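Local coordinates for monomethylamine corrinoid protein 1 (Methanosarcina barkeri, PDB 3EZX) that carries methyl groups on a bound corrinoid cofactor between the proteins MtmB and MtbA during methanogenesis from monomethylamine, at residues A[13-26]-A[66-78]. Sequence-based numbering, arbitrary orientation.
Sequences IVNQNVAGTPELCK and MSGKAMSNAMEVL
S67 makes the polar link between the two segments: its OG donates to I13 O at 2.6 Å. It also accepts from Q16 NE2 at 2.8 Å. This second bond is fairly straight (160° at the hydrogen) and close to the Q16 amide plane. Q63 O, in the same helix, also hydrogen-bonds S67 OG. I13 O takes the backbone N-H of Q16 from the opposite face of its plane. That bond belongs to the Schellman motif ending helix 3-14, with Q16 at positive phi as C-prime residue, so S67 fastens helix 61-82 to a helix terminus. A bend at chi2 (69°) curls Q16 back over S67, while its CB and CG lie across M66 CB. Within segment 13-26, T21 OG1 donates to N17 O.

The rest is mainly van der Waals packing, with A70 and A74 as the small residues at its middle. V18 splits its methyls: CG1 meets K69 CG (3.5 Å) and CG2 meets M66 O and M66 CE. V18 CA lies 4.0 Å from A70 CA, the closest CA pairing. I13 CD1 reaches A70 CB at 3.9 Å, from the far side of the methyl from V18 CA. One turn on, T21 CG2 and C25 SG both press on A74 CB, the sulfur at 3.6 Å. P22 CG rests on N73 CB, and K26 CG on V77 CG1.

Axes of helices 20-26 and 66-78 approach to 8.1 Å (signed crossing angle -34°), consistent with alanines on the facing side. In this N-terminal helical bundle L24 packs on helix 3-14, A74 and L78 on helix 35-55, and M71 extends toward the bound corrinoid, touching I107 of helix 107-118.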
loop_
_atom_site.group_PDB
_atom_site.type_symbol
_atom_site.label_atom_id
_atom_site.label_comp_id
_atom_site.label_asym_id
_atom_site.label_seq_id
_atom_site.Cartn_x
_atom_site.Cartn_y
_atom_site.Cartn_z
ATOM N N ILE A 13 -14.111 -0.553 12.094
ATOM C CA ILE A 13 -13.360 -1.612 11.433
ATOM C C ILE A 13 -13.416 -2.878 12.293
ATOM O O ILE A 13 -13.728 -3.966 11.802
ATOM C CB ILE A 13 -11.885 -1.204 11.227
ATOM C CG1 ILE A 13 -11.805 0.036 10.337
ATOM C CG2 ILE A 13 -11.108 -2.341 10.585
ATOM C CD1 ILE A 13 -12.353 -0.177 8.942
ATOM N N VAL A 14 -13.128 -2.725 13.582
ATOM C CA VAL A 14 -13.147 -3.849 14.507
ATOM C C VAL A 14 -14.503 -4.548 14.525
ATOM O O VAL A 14 -14.570 -5.772 14.623
ATOM C CB VAL A 14 -12.808 -3.401 15.953
ATOM C CG1 VAL A 14 -12.785 -4.610 16.872
ATOM C CG2 VAL A 14 -11.458 -2.685 15.989
ATOM N N ASN A 15 -15.582 -3.781 14.418
ATOM C CA ASN A 15 -16.924 -4.365 14.445
ATOM C C ASN A 15 -17.586 -4.566 13.081
ATOM O O ASN A 15 -18.813 -4.575 12.978
ATOM C CB ASN A 15 -17.838 -3.524 15.336
ATOM C CG ASN A 15 -17.289 -3.363 16.734
ATOM O OD1 ASN A 15 -16.800 -4.324 17.332
ATOM N ND2 ASN A 15 -17.370 -2.151 17.268
ATOM N N GLN A 16 -16.774 -4.730 12.044
ATOM C CA GLN A 16 -17.268 -4.948 10.685
ATOM C C GLN A 16 -18.451 -4.073 10.286
ATOM O O GLN A 16 -19.430 -4.566 9.731
ATOM C CB GLN A 16 -17.654 -6.420 10.488
ATOM C CG GLN A 16 -16.504 -7.405 10.647
ATOM C CD GLN A 16 -16.016 -7.510 12.074
ATOM O OE1 GLN A 16 -16.792 -7.801 12.985
ATOM N NE2 GLN A 16 -14.723 -7.282 12.277
ATOM N N ASN A 17 -18.360 -2.777 10.563
ATOM C CA ASN A 17 -19.432 -1.855 10.207
ATOM C C ASN A 17 -19.131 -1.253 8.831
ATOM O O ASN A 17 -18.728 -0.096 8.718
ATOM C CB ASN A 17 -19.553 -0.746 11.258
ATOM C CG ASN A 17 -20.750 0.152 11.020
ATOM O OD1 ASN A 17 -21.447 0.024 10.013
ATOM N ND2 ASN A 17 -20.994 1.071 11.947
ATOM N N VAL A 18 -19.338 -2.054 7.791
ATOM C CA VAL A 18 -19.069 -1.641 6.418
ATOM C C VAL A 18 -19.822 -0.388 5.984
ATOM O O VAL A 18 -19.229 0.545 5.452
ATOM C CB VAL A 18 -19.414 -2.763 5.427
ATOM C CG1 VAL A 18 -18.928 -2.395 4.050
ATOM C CG2 VAL A 18 -18.811 -4.072 5.886
ATOM N N ALA A 19 -21.131 -0.375 6.198
ATOM C CA ALA A 19 -21.947 0.768 5.814
ATOM C C ALA A 19 -21.559 2.054 6.543
ATOM O O ALA A 19 -21.536 3.130 5.948
ATOM C CB ALA A 19 -23.410 0.460 6.070
ATOM N N GLY A 20 -21.245 1.933 7.827
ATOM C CA GLY A 20 -20.903 3.097 8.622
ATOM C C GLY A 20 -19.553 3.757 8.420
ATOM O O GLY A 20 -19.460 4.986 8.409
ATOM N N THR A 21 -18.505 2.957 8.268
ATOM C CA THR A 21 -17.166 3.492 8.091
ATOM C C THR A 21 -17.086 4.710 7.173
ATOM O O THR A 21 -16.391 5.683 7.479
ATOM C CB THR A 21 -16.217 2.406 7.577
ATOM O OG1 THR A 21 -16.136 1.358 8.548
ATOM C CG2 THR A 21 -14.829 2.973 7.345
ATOM N N PRO A 22 -17.795 4.680 6.036
ATOM C CA PRO A 22 -17.745 5.827 5.125
ATOM C C PRO A 22 -18.313 7.099 5.747
ATOM O O PRO A 22 -17.723 8.170 5.630
ATOM C CB PRO A 22 -18.548 5.336 3.921
ATOM C CG PRO A 22 -18.234 3.871 3.919
ATOM C CD PRO A 22 -18.447 3.538 5.379
ATOM N N GLU A 23 -19.448 6.969 6.422
ATOM C CA GLU A 23 -20.104 8.102 7.069
ATOM C C GLU A 23 -19.198 8.805 8.071
ATOM O O GLU A 23 -19.156 10.034 8.133
ATOM C CB GLU A 23 -21.376 7.625 7.771
ATOM C CG GLU A 23 -22.330 6.871 6.858
ATOM C CD GLU A 23 -22.563 7.590 5.542
ATOM O OE1 GLU A 23 -21.632 7.632 4.708
ATOM O OE2 GLU A 23 -23.676 8.117 5.342
ATOM N N LEU A 24 -18.477 8.008 8.853
ATOM C CA LEU A 24 -17.567 8.526 9.864
ATOM C C LEU A 24 -16.367 9.215 9.230
ATOM O O LEU A 24 -15.851 10.200 9.750
ATOM C CB LEU A 24 -17.098 7.387 10.761
ATOM C CG LEU A 24 -18.214 6.699 11.558
ATOM C CD1 LEU A 24 -17.677 5.466 12.272
ATOM C CD2 LEU A 24 -18.780 7.684 12.550
ATOM N N CYS A 25 -15.923 8.691 8.097
ATOM C CA CYS A 25 -14.795 9.282 7.401
ATOM C C CYS A 25 -15.193 10.680 6.964
ATOM O O CYS A 25 -14.377 11.599 6.964
ATOM C CB CYS A 25 -14.421 8.439 6.184
ATOM S SG CYS A 25 -13.345 7.053 6.553
ATOM N N LYS A 26 -16.459 10.836 6.599
ATOM C CA LYS A 26 -16.960 12.133 6.177
ATOM C C LYS A 26 -17.123 13.028 7.399
ATOM O O LYS A 26 -16.807 14.218 7.350
ATOM C CB LYS A 26 -18.301 11.984 5.458
ATOM C CG LYS A 26 -18.220 11.250 4.132
ATOM C CD LYS A 26 -19.597 11.076 3.509
ATOM C CE LYS A 26 -19.511 10.303 2.203
ATOM N NZ LYS A 26 -20.846 10.087 1.583
ATOM N N MET A 66 -15.425 -8.477 5.952
ATOM C CA MET A 66 -16.209 -7.280 6.192
ATOM C C MET A 66 -15.370 -6.109 6.682
ATOM O O MET A 66 -15.667 -4.956 6.370
ATOM C CB MET A 66 -17.340 -7.590 7.162
ATOM C CG MET A 66 -18.453 -8.380 6.499
ATOM S SD MET A 66 -19.848 -8.643 7.565
ATOM C CE MET A 66 -20.720 -7.130 7.296
ATOM N N SER A 67 -14.316 -6.397 7.439
ATOM C CA SER A 67 -13.443 -5.336 7.914
ATOM C C SER A 67 -12.639 -4.832 6.722
ATOM O O SER A 67 -12.309 -3.651 6.634
ATOM C CB SER A 67 -12.512 -5.855 9.007
ATOM O OG SER A 67 -13.215 -6.024 10.224
ATOM N N GLY A 68 -12.340 -5.734 5.794
ATOM C CA GLY A 68 -11.595 -5.351 4.612
ATOM C C GLY A 68 -12.443 -4.451 3.735
ATOM O O GLY A 68 -11.983 -3.410 3.257
ATOM N N LYS A 69 -13.692 -4.851 3.527
ATOM C CA LYS A 69 -14.604 -4.067 2.712
ATOM C C LYS A 69 -14.898 -2.750 3.421
ATOM O O LYS A 69 -15.102 -1.723 2.781
ATOM C CB LYS A 69 -15.898 -4.848 2.464
ATOM C CG LYS A 69 -16.949 -4.095 1.670
ATOM C CD LYS A 69 -16.495 -3.788 0.250
ATOM C CE LYS A 69 -17.568 -2.996 -0.503
ATOM N NZ LYS A 69 -17.158 -2.605 -1.886
ATOM N N ALA A 70 -14.906 -2.784 4.749
ATOM C CA ALA A 70 -15.162 -1.585 5.534
ATOM C C ALA A 70 -14.081 -0.544 5.259
ATOM O O ALA A 70 -14.378 0.648 5.135
ATOM C CB ALA A 70 -15.189 -1.922 7.009
ATOM N N MET A 71 -12.829 -0.991 5.160
ATOM C CA MET A 71 -11.744 -0.062 4.900
ATOM C C MET A 71 -11.652 0.348 3.433
ATOM O O MET A 71 -11.222 1.456 3.125
ATOM C CB MET A 71 -10.397 -0.623 5.356
ATOM C CG MET A 71 -9.412 0.505 5.654
ATOM S SD MET A 71 -7.756 0.027 6.064
ATOM C CE MET A 71 -7.946 -0.225 7.774
ATOM N N SER A 72 -12.051 -0.533 2.526
ATOM C CA SER A 72 -12.013 -0.200 1.108
ATOM C C SER A 72 -13.036 0.902 0.832
ATOM O O SER A 72 -12.790 1.818 0.048
ATOM C CB SER A 72 -12.328 -1.433 0.266
ATOM O OG SER A 72 -11.439 -2.484 0.590
ATOM N N ASN A 73 -14.189 0.809 1.484
ATOM C CA ASN A 73 -15.223 1.812 1.313
ATOM C C ASN A 73 -14.746 3.137 1.903
ATOM O O ASN A 73 -15.070 4.208 1.393
ATOM C CB ASN A 73 -16.524 1.371 1.994
ATOM C CG ASN A 73 -17.300 0.351 1.175
ATOM O OD1 ASN A 73 -18.377 -0.094 1.578
ATOM N ND2 ASN A 73 -16.763 -0.021 0.020
ATOM N N ALA A 74 -13.973 3.059 2.980
ATOM C CA ALA A 74 -13.449 4.253 3.628
ATOM C C ALA A 74 -12.461 4.945 2.696
ATOM O O ALA A 74 -12.402 6.174 2.625
ATOM C CB ALA A 74 -12.758 3.877 4.931
ATOM N N MET A 75 -11.693 4.138 1.973
ATOM C CA MET A 75 -10.691 4.644 1.045
ATOM C C MET A 75 -11.298 5.366 -0.150
ATOM O O MET A 75 -10.680 6.267 -0.714
ATOM C CB MET A 75 -9.798 3.496 0.582
ATOM C CG MET A 75 -8.878 2.974 1.674
ATOM S SD MET A 75 -7.526 4.115 2.022
ATOM C CE MET A 75 -8.336 5.290 3.045
ATOM N N GLU A 76 -12.511 4.978 -0.528
ATOM C CA GLU A 76 -13.184 5.619 -1.646
ATOM C C GLU A 76 -13.516 7.064 -1.273
ATOM O O GLU A 76 -13.610 7.937 -2.136
ATOM C CB GLU A 76 -14.465 4.864 -2.006
ATOM C CG GLU A 76 -14.236 3.416 -2.388
ATOM C CD GLU A 76 -15.486 2.765 -2.941
ATOM O OE1 GLU A 76 -16.567 2.944 -2.338
ATOM O OE2 GLU A 76 -15.388 2.070 -3.975
ATOM N N VAL A 77 -13.684 7.316 0.020
ATOM C CA VAL A 77 -13.994 8.658 0.480
ATOM C C VAL A 77 -12.736 9.481 0.747
ATOM O O VAL A 77 -12.739 10.692 0.558
ATOM C CB VAL A 77 -14.846 8.631 1.764
ATOM C CG1 VAL A 77 -15.147 10.047 2.216
ATOM C CG2 VAL A 77 -16.145 7.878 1.515
ATOM N N LEU A 78 -11.663 8.823 1.174
ATOM C CA LEU A 78 -10.414 9.521 1.478
ATOM C C LEU A 78 -9.443 9.665 0.301
ATOM O O LEU A 78 -8.720 10.660 0.217
ATOM C CB LEU A 78 -9.694 8.828 2.645
ATOM C CG LEU A 78 -10.486 8.601 3.939
ATOM C CD1 LEU A 78 -9.622 7.847 4.920
ATOM C CD2 LEU A 78 -10.934 9.922 4.536
#